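Local coordinates for protein glycinin A3B4 subunit (Glycine max, PDB 2D5F) that probably serves as a seed storage protein, an 11S globulin of the cupin superfamily that forms six-chain assemblies, at residues Gly349-Leu354 against Gly488-Pro493; Gly378-His383 against Val430-Gly435. All coordinates share one frame; numbering follows the deposited sequence.

Contact 1 of 2, residues Gly349-Leu354 against Gly488-Pro493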
ATOM      1  N   GLY B 349      16.250 -34.458   0.056  1.00 24.56           N
ATOM      2  CA  GLY B 349      15.072 -34.060   0.806  1.00 20.69           C
ATOM      3  C   GLY B 349      14.254 -32.976   0.129  1.00 27.79           C
ATOM      4  O   GLY B 349      14.354 -32.780  -1.082  1.00 24.85           O
ATOM      5  N   ARG B 350      13.441 -32.263   0.907  1.00 24.29           N
ATOM      6  CA  ARG B 350      12.611 -31.205   0.351  1.00 19.97           C
ATOM      7  C   ARG B 350      12.328 -30.080   1.344  1.00 23.42           C
ATOM      8  O   ARG B 350      12.369 -30.279   2.557  1.00 18.60           O
ATOM      9  CB  ARG B 350      11.285 -31.793  -0.153  1.00 17.96           C
ATOM     10  CG  ARG B 350      10.491 -32.577   0.888  1.00 19.27           C
ATOM     11  CD  ARG B 350       9.204 -33.119   0.272  1.00 24.04           C
ATOM     12  NE  ARG B 350       8.494 -34.071   1.123  1.00 20.77           N
ATOM     13  CZ  ARG B 350       7.594 -33.747   2.049  1.00 27.44           C
ATOM     14  NH1 ARG B 350       7.007 -34.700   2.761  1.00 23.58           N
ATOM     15  NH2 ARG B 350       7.274 -32.478   2.264  1.00 22.23           N
ATOM     16  N   ILE B 351      12.049 -28.893   0.815  1.00 17.86           N
ATOM     17  CA  ILE B 351      11.746 -27.732   1.641  1.00 22.56           C
ATOM     18  C   ILE B 351      10.511 -27.051   1.072  1.00 23.01           C
ATOM     19  O   ILE B 351      10.435 -26.796  -0.135  1.00 22.80           O
ATOM     20  CB  ILE B 351      12.902 -26.718   1.639  1.00 23.92           C
ATOM     21  CG1 ILE B 351      14.176 -27.379   2.164  1.00 18.53           C
ATOM     22  CG2 ILE B 351      12.531 -25.494   2.484  1.00 19.47           C
ATOM     23  CD1 ILE B 351      15.431 -26.573   1.861  1.00 19.09           C
ATOM     24  N   SER B 352       9.549 -26.764   1.941  1.00 17.01           N
ATOM     25  CA  SER B 352       8.314 -26.105   1.524  1.00 23.85           C
ATOM     26  C   SER B 352       8.129 -24.840   2.350  1.00 19.59           C
ATOM     27  O   SER B 352       8.337 -24.851   3.562  1.00 16.82           O
ATOM     28  CB  SER B 352       7.125 -27.042   1.722  1.00 19.27           C
ATOM     29  OG  SER B 352       7.315 -28.240   0.981  1.00 28.66           O
ATOM     30  N   THR B 353       7.744 -23.752   1.690  1.00 22.28           N
ATOM     31  CA  THR B 353       7.560 -22.474   2.374  1.00 21.24           C
ATOM     32  C   THR B 353       6.110 -22.010   2.390  1.00 20.83           C
ATOM     33  O   THR B 353       5.409 -22.092   1.390  1.00 22.52           O
ATOM     34  CB  THR B 353       8.408 -21.372   1.707  1.00 25.44           C
ATOM     35  OG1 THR B 353       9.770 -21.809   1.615  1.00 29.08           O
ATOM     36  CG2 THR B 353       8.354 -20.081   2.525  1.00 31.13           C
ATOM     37  N   LEU B 354       5.671 -21.530   3.547  1.00 21.05           N
ATOM     38  CA  LEU B 354       4.319 -21.013   3.723  1.00 17.79           C
ATOM     39  C   LEU B 354       4.483 -19.610   4.294  1.00 18.36           C
ATOM     40  O   LEU B 354       4.945 -19.442   5.416  1.00 17.21           O
ATOM     41  CB  LEU B 354       3.521 -21.884   4.700  1.00 24.61           C
ATOM     42  CG  LEU B 354       2.171 -21.343   5.203  1.00 35.67           C
ATOM     43  CD1 LEU B 354       1.303 -20.921   4.029  1.00 39.29           C
ATOM     44  CD2 LEU B 354       1.458 -22.420   6.020  1.00 33.40           C
ATOM     45  N   GLY B 488      21.339 -26.595  -5.459  1.00 33.70           N
ATOM     46  CA  GLY B 488      20.508 -26.224  -4.324  1.00 27.08           C
ATOM     47  C   GLY B 488      21.055 -26.387  -2.915  1.00 28.39           C
ATOM     48  O   GLY B 488      22.193 -26.816  -2.721  1.00 26.68           O
ATOM     49  N   PRO B 489      20.243 -26.040  -1.901  1.00 22.56           N
ATOM     50  CA  PRO B 489      20.580 -26.124  -0.475  1.00 22.79           C
ATOM     51  C   PRO B 489      20.494 -27.543   0.086  1.00 22.46           C
ATOM     52  O   PRO B 489      21.000 -27.822   1.173  1.00 27.72           O
ATOM     53  CB  PRO B 489      19.561 -25.190   0.171  1.00 19.66           C
ATOM     54  CG  PRO B 489      18.353 -25.395  -0.675  1.00 19.95           C
ATOM     55  CD  PRO B 489      18.927 -25.398  -2.086  1.00 19.16           C
ATOM     56  N   LEU B 490      19.845 -28.436  -0.650  1.00 24.94           N
ATOM     57  CA  LEU B 490      19.708 -29.817  -0.199  1.00 25.61           C
ATOM     58  C   LEU B 490      20.804 -30.646  -0.854  1.00 28.60           C
ATOM     59  O   LEU B 490      20.849 -30.778  -2.076  1.00 25.31           O
ATOM     60  CB  LEU B 490      18.320 -30.344  -0.562  1.00 24.12           C
ATOM     61  CG  LEU B 490      17.219 -29.558   0.157  1.00 22.42           C
ATOM     62  CD1 LEU B 490      15.875 -29.795  -0.502  1.00 27.15           C
ATOM     63  CD2 LEU B 490      17.201 -29.960   1.622  1.00 23.48           C
ATOM     64  N   VAL B 491      21.678 -31.209  -0.022  1.00 31.38           N
ATOM     65  CA  VAL B 491      22.816 -31.989  -0.498  1.00 30.60           C
ATOM     66  C   VAL B 491      22.848 -33.469  -0.132  1.00 27.31           C
ATOM     67  O   VAL B 491      22.654 -33.850   1.023  1.00 23.68           O
ATOM     68  CB  VAL B 491      24.131 -31.356  -0.003  1.00 32.84           C
ATOM     69  CG1 VAL B 491      25.320 -32.220  -0.407  1.00 33.45           C
ATOM     70  CG2 VAL B 491      24.268 -29.951  -0.567  1.00 32.68           C
ATOM     71  N   ASN B 492      23.098 -34.307  -1.130  1.00 28.03           N
ATOM     72  CA  ASN B 492      23.209 -35.739  -0.895  1.00 37.10           C
ATOM     73  C   ASN B 492      24.710 -36.022  -0.903  1.00 38.35           C
ATOM     74  O   ASN B 492      25.334 -36.091  -1.958  1.00 39.53           O
ATOM     75  CB  ASN B 492      22.482 -36.529  -1.992  1.00 35.63           C
ATOM     76  CG  ASN B 492      23.004 -36.230  -3.389  1.00 46.44           C
ATOM     77  OD1 ASN B 492      23.550 -37.115  -4.059  1.00 45.71           O
ATOM     78  ND2 ASN B 492      22.834 -34.985  -3.840  1.00 29.41           N
ATOM     79  N   PRO B 493      25.315 -36.161   0.286  1.00 40.97           N
ATOM     80  CA  PRO B 493      26.754 -36.425   0.342  1.00 42.41           C
ATOM     81  C   PRO B 493      27.140 -37.784  -0.247  1.00 47.37           C
ATOM     82  O   PRO B 493      26.247 -38.653  -0.386  1.00 46.86           O
ATOM     83  CB  PRO B 493      27.057 -36.319   1.832  1.00 30.78           C
ATOM     84  CG  PRO B 493      25.817 -36.874   2.446  1.00 39.66           C
ATOM     85  CD  PRO B 493      24.722 -36.206   1.635  1.00 38.91           C
ATOM     86  OXT PRO B 493      28.337 -37.958  -0.557  1.00 46.53           O
TER
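Ile351 and Leu490 meet through their branch ends, with no hydrogen bond between the two segments. The two side chains cross obliquely, and Ile351 CD1 comes to 3.8 Å from Leu490 CD2. The same methyl also touches the ring of Pro489, 4.0 Å from Pro489 CG, so one isoleucine tip packs against two consecutive residues. Leu490 CG stands anti to its own carbonyl carbon (chi1 -63°); beyond it both methyls reach the Ile351 side chain, and Leu490 CD1 also lies against the backbone, 3.4 Å from Gly349 O and 3.7 Å from Arg350 CA. Gly349 has backbone angles that leave no room for a beta carbon beside the carbonyl oxygen of the residue before, which calls for glycine. The side chain of Arg350 starts off away from Leu490, and its NH2 is hydrogen-bonded to Ala336 O. Farther out, strand 349-354 runs between strands 343-345 and 368-374 in one cupin sheet, whose Phe343 packs on both Ile351 and Pro489. Strand 490-491, close to the C-terminus, belongs to the opposing sheet as a neighbour of strand 379-385, and the contact thus joins two sheets of the C-terminal cupin through apolar side chains.

Contact 2 of 2, residues Gly378-His383 against Val430-Gly435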
ATOM      1  N   GLY B 378      20.698 -36.926   4.280  1.00 26.47           N
ATOM      2  CA  GLY B 378      20.414 -35.726   3.511  1.00 25.50           C
ATOM      3  C   GLY B 378      20.850 -34.489   4.266  1.00 23.46           C
ATOM      4  O   GLY B 378      20.616 -34.370   5.471  1.00 24.33           O
ATOM      5  N   ILE B 379      21.475 -33.556   3.561  1.00 27.77           N
ATOM      6  CA  ILE B 379      21.959 -32.338   4.195  1.00 25.02           C
ATOM      7  C   ILE B 379      21.312 -31.040   3.720  1.00 26.68           C
ATOM      8  O   ILE B 379      21.091 -30.835   2.526  1.00 23.37           O
ATOM      9  CB  ILE B 379      23.480 -32.181   3.991  1.00 28.09           C
ATOM     10  CG1 ILE B 379      24.233 -33.294   4.723  1.00 27.74           C
ATOM     11  CG2 ILE B 379      23.934 -30.808   4.480  1.00 26.72           C
ATOM     12  CD1 ILE B 379      25.733 -33.258   4.501  1.00 21.90           C
ATOM     13  N   TYR B 380      21.002 -30.173   4.681  1.00 29.88           N
ATOM     14  CA  TYR B 380      20.460 -28.849   4.392  1.00 24.50           C
ATOM     15  C   TYR B 380      21.687 -27.996   4.739  1.00 22.27           C
ATOM     16  O   TYR B 380      21.911 -27.658   5.904  1.00 18.65           O
ATOM     17  CB  TYR B 380      19.296 -28.517   5.330  1.00 24.42           C
ATOM     18  CG  TYR B 380      18.531 -27.257   4.965  1.00 20.42           C
ATOM     19  CD1 TYR B 380      19.107 -26.264   4.167  1.00 19.73           C
ATOM     20  CD2 TYR B 380      17.244 -27.038   5.461  1.00 18.87           C
ATOM     21  CE1 TYR B 380      18.418 -25.083   3.874  1.00 19.85           C
ATOM     22  CE2 TYR B 380      16.556 -25.871   5.182  1.00 17.51           C
ATOM     23  CZ  TYR B 380      17.146 -24.894   4.388  1.00 27.24           C
ATOM     24  OH  TYR B 380      16.457 -23.732   4.117  1.00 23.01           O
ATOM     25  N   SER B 381      22.491 -27.688   3.725  1.00 22.16           N
ATOM     26  CA  SER B 381      23.729 -26.933   3.914  1.00 24.31           C
ATOM     27  C   SER B 381      23.600 -25.639   4.716  1.00 25.44           C
ATOM     28  O   SER B 381      22.516 -25.065   4.822  1.00 22.75           O
ATOM     29  CB  SER B 381      24.377 -26.651   2.554  1.00 21.21           C
ATOM     30  OG  SER B 381      23.471 -26.036   1.662  1.00 24.23           O
ATOM     31  N   PRO B 382      24.717 -25.168   5.301  1.00 24.75           N
ATOM     32  CA  PRO B 382      24.743 -23.941   6.101  1.00 22.78           C
ATOM     33  C   PRO B 382      23.967 -22.789   5.469  1.00 24.45           C
ATOM     34  O   PRO B 382      24.254 -22.357   4.352  1.00 21.27           O
ATOM     35  CB  PRO B 382      26.237 -23.652   6.228  1.00 26.89           C
ATOM     36  CG  PRO B 382      26.811 -25.031   6.318  1.00 23.25           C
ATOM     37  CD  PRO B 382      26.064 -25.764   5.226  1.00 23.46           C
ATOM     38  N   HIS B 383      22.973 -22.304   6.207  1.00 26.28           N
ATOM     39  CA  HIS B 383      22.127 -21.208   5.764  1.00 17.34           C
ATOM     40  C   HIS B 383      21.723 -20.394   6.987  1.00 19.44           C
ATOM     41  O   HIS B 383      21.925 -20.830   8.121  1.00 24.87           O
ATOM     42  CB  HIS B 383      20.867 -21.758   5.080  1.00 13.29           C
ATOM     43  CG  HIS B 383      20.049 -22.669   5.949  1.00 21.53           C
ATOM     44  ND1 HIS B 383      20.420 -23.967   6.230  1.00 18.06           N
ATOM     45  CD2 HIS B 383      18.873 -22.469   6.594  1.00 21.54           C
ATOM     46  CE1 HIS B 383      19.508 -24.528   7.005  1.00 19.18           C
ATOM     47  NE2 HIS B 383      18.559 -23.640   7.242  1.00 16.75           N
ATOM     48  N   VAL B 430      22.827 -22.073  10.490  1.00 15.85           N
ATOM     49  CA  VAL B 430      22.417 -23.413  10.875  1.00 16.15           C
ATOM     50  C   VAL B 430      22.531 -24.422   9.730  1.00 20.12           C
ATOM     51  O   VAL B 430      22.474 -24.063   8.551  1.00 20.50           O
ATOM     52  CB  VAL B 430      20.957 -23.394  11.405  1.00 18.43           C
ATOM     53  CG1 VAL B 430      20.011 -22.900  10.312  1.00 15.73           C
ATOM     54  CG2 VAL B 430      20.549 -24.778  11.897  1.00 22.34           C
ATOM     55  N   ALA B 431      22.701 -25.689  10.091  1.00 18.19           N
ATOM     56  CA  ALA B 431      22.795 -26.768   9.115  1.00 18.77           C
ATOM     57  C   ALA B 431      22.212 -28.029   9.741  1.00 23.01           C
ATOM     58  O   ALA B 431      22.277 -28.209  10.958  1.00 20.04           O
ATOM     59  CB  ALA B 431      24.240 -26.994   8.711  1.00 17.01           C
ATOM     60  N   GLU B 432      21.629 -28.885   8.910  1.00 21.42           N
ATOM     61  CA  GLU B 432      21.013 -30.119   9.389  1.00 22.76           C
ATOM     62  C   GLU B 432      21.320 -31.314   8.486  1.00 23.71           C
ATOM     63  O   GLU B 432      21.405 -31.174   7.267  1.00 19.56           O
ATOM     64  CB  GLU B 432      19.488 -29.952   9.466  1.00 15.39           C
ATOM     65  CG  GLU B 432      18.987 -28.942  10.491  1.00 18.13           C
ATOM     66  CD  GLU B 432      18.599 -27.598   9.887  1.00 21.67           C
ATOM     67  OE1 GLU B 432      17.972 -26.800  10.613  1.00 21.12           O
ATOM     68  OE2 GLU B 432      18.913 -27.337   8.702  1.00 20.87           O
ATOM     69  N   GLN B 433      21.492 -32.487   9.092  1.00 23.81           N
ATOM     70  CA  GLN B 433      21.736 -33.712   8.331  1.00 29.62           C
ATOM     71  C   GLN B 433      20.844 -34.823   8.865  1.00 25.62           C
ATOM     72  O   GLN B 433      20.903 -35.167  10.045  1.00 29.25           O
ATOM     73  CB  GLN B 433      23.199 -34.156   8.407  1.00 25.27           C
ATOM     74  CG  GLN B 433      23.449 -35.481   7.672  1.00 22.87           C
ATOM     75  CD  GLN B 433      24.912 -35.701   7.328  1.00 25.08           C
ATOM     76  OE1 GLN B 433      25.802 -35.248   8.045  1.00 25.32           O
ATOM     77  NE2 GLN B 433      25.165 -36.408   6.232  1.00 22.36           N
ATOM     78  N   GLY B 434      20.014 -35.370   7.985  1.00 23.25           N
ATOM     79  CA  GLY B 434      19.108 -36.432   8.376  1.00 27.22           C
ATOM     80  C   GLY B 434      19.833 -37.635   8.950  1.00 32.40           C
ATOM     81  O   GLY B 434      20.894 -38.032   8.462  1.00 27.81           O
ATOM     82  N   GLY B 435      19.258 -38.212   9.998  1.00 30.93           N
ATOM     83  CA  GLY B 435      19.867 -39.369  10.619  1.00 30.86           C
ATOM     84  C   GLY B 435      19.573 -40.643   9.852  1.00 28.67           C
ATOM     85  O   GLY B 435      19.302 -40.628   8.653  1.00 27.56           O
TER
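His383 lies between Tyr380 and Val430, its ring covered on both faces. Tyr380 CE1 sits over the centre of one face, and on the opposite face Val430 CG1 makes a CH-pi contact 3.8 Å from the ring centroid, 25° off the normal. With chi1 at 58°, His383 CG falls between the backbone N and the carbonyl carbon; a hydrogen bond from His383 ND1 to Ser381 O, 2.8 Å long and near the ring plane, fixes the ring's rotation. Glu432 OE2 comes in at the ring edge, 3.3 Å from His383 CE1, and the Glu432 side chain also lies about 3 Å from a bound magnesium ion. An alanine in place of His383 would probably leave Ser381 O without this donor and open a gap between Tyr380 and Val430. On the sheet's other side, Ile379 CG1 rests 3.6 Å from Gln433 CD; Gln433 NE2 is hydrogen-bonded to Asn377 O. The backbones form an antiparallel pair of a C-terminal cupin sheet, Tyr380 N bonding Glu432 O at 2.8 Å, interrupted by a beta bulge at the Pro382 corner. Strand 429-435 is flanked by strands 379-385 and 398-404; Tyr441 of strand 438-445 packs on Tyr380 and Glu432, and Phe212 of a neighbouring subunit on Ile379 and Gln433.

The two contacts have centres about 9 Å apart in the C-terminal cupin. Along the chain, contact 2 is nested inside contact 1, whose segments bring strand 349-354 together with the C-terminal end. Both reach one sheet, contact 1 only through strand 490-491, which pairs with strand 379-385; there probable hydrogen bonds join Val491 N to Ile379 O and Pro489 O to Ser381 N. Strand 379-385 therefore lies between the C-terminal strand and strand 429-435. Across the sheets, Ile351 of contact 1 packs on the ring of Tyr380, which brings the two contacts into direct touch. The side chain of Ile351 is about 8 Å from the bound magnesium ion near Glu432. Both contacts also touch the same neighbouring subunit, which places them beside a subunit interface of the hexamer.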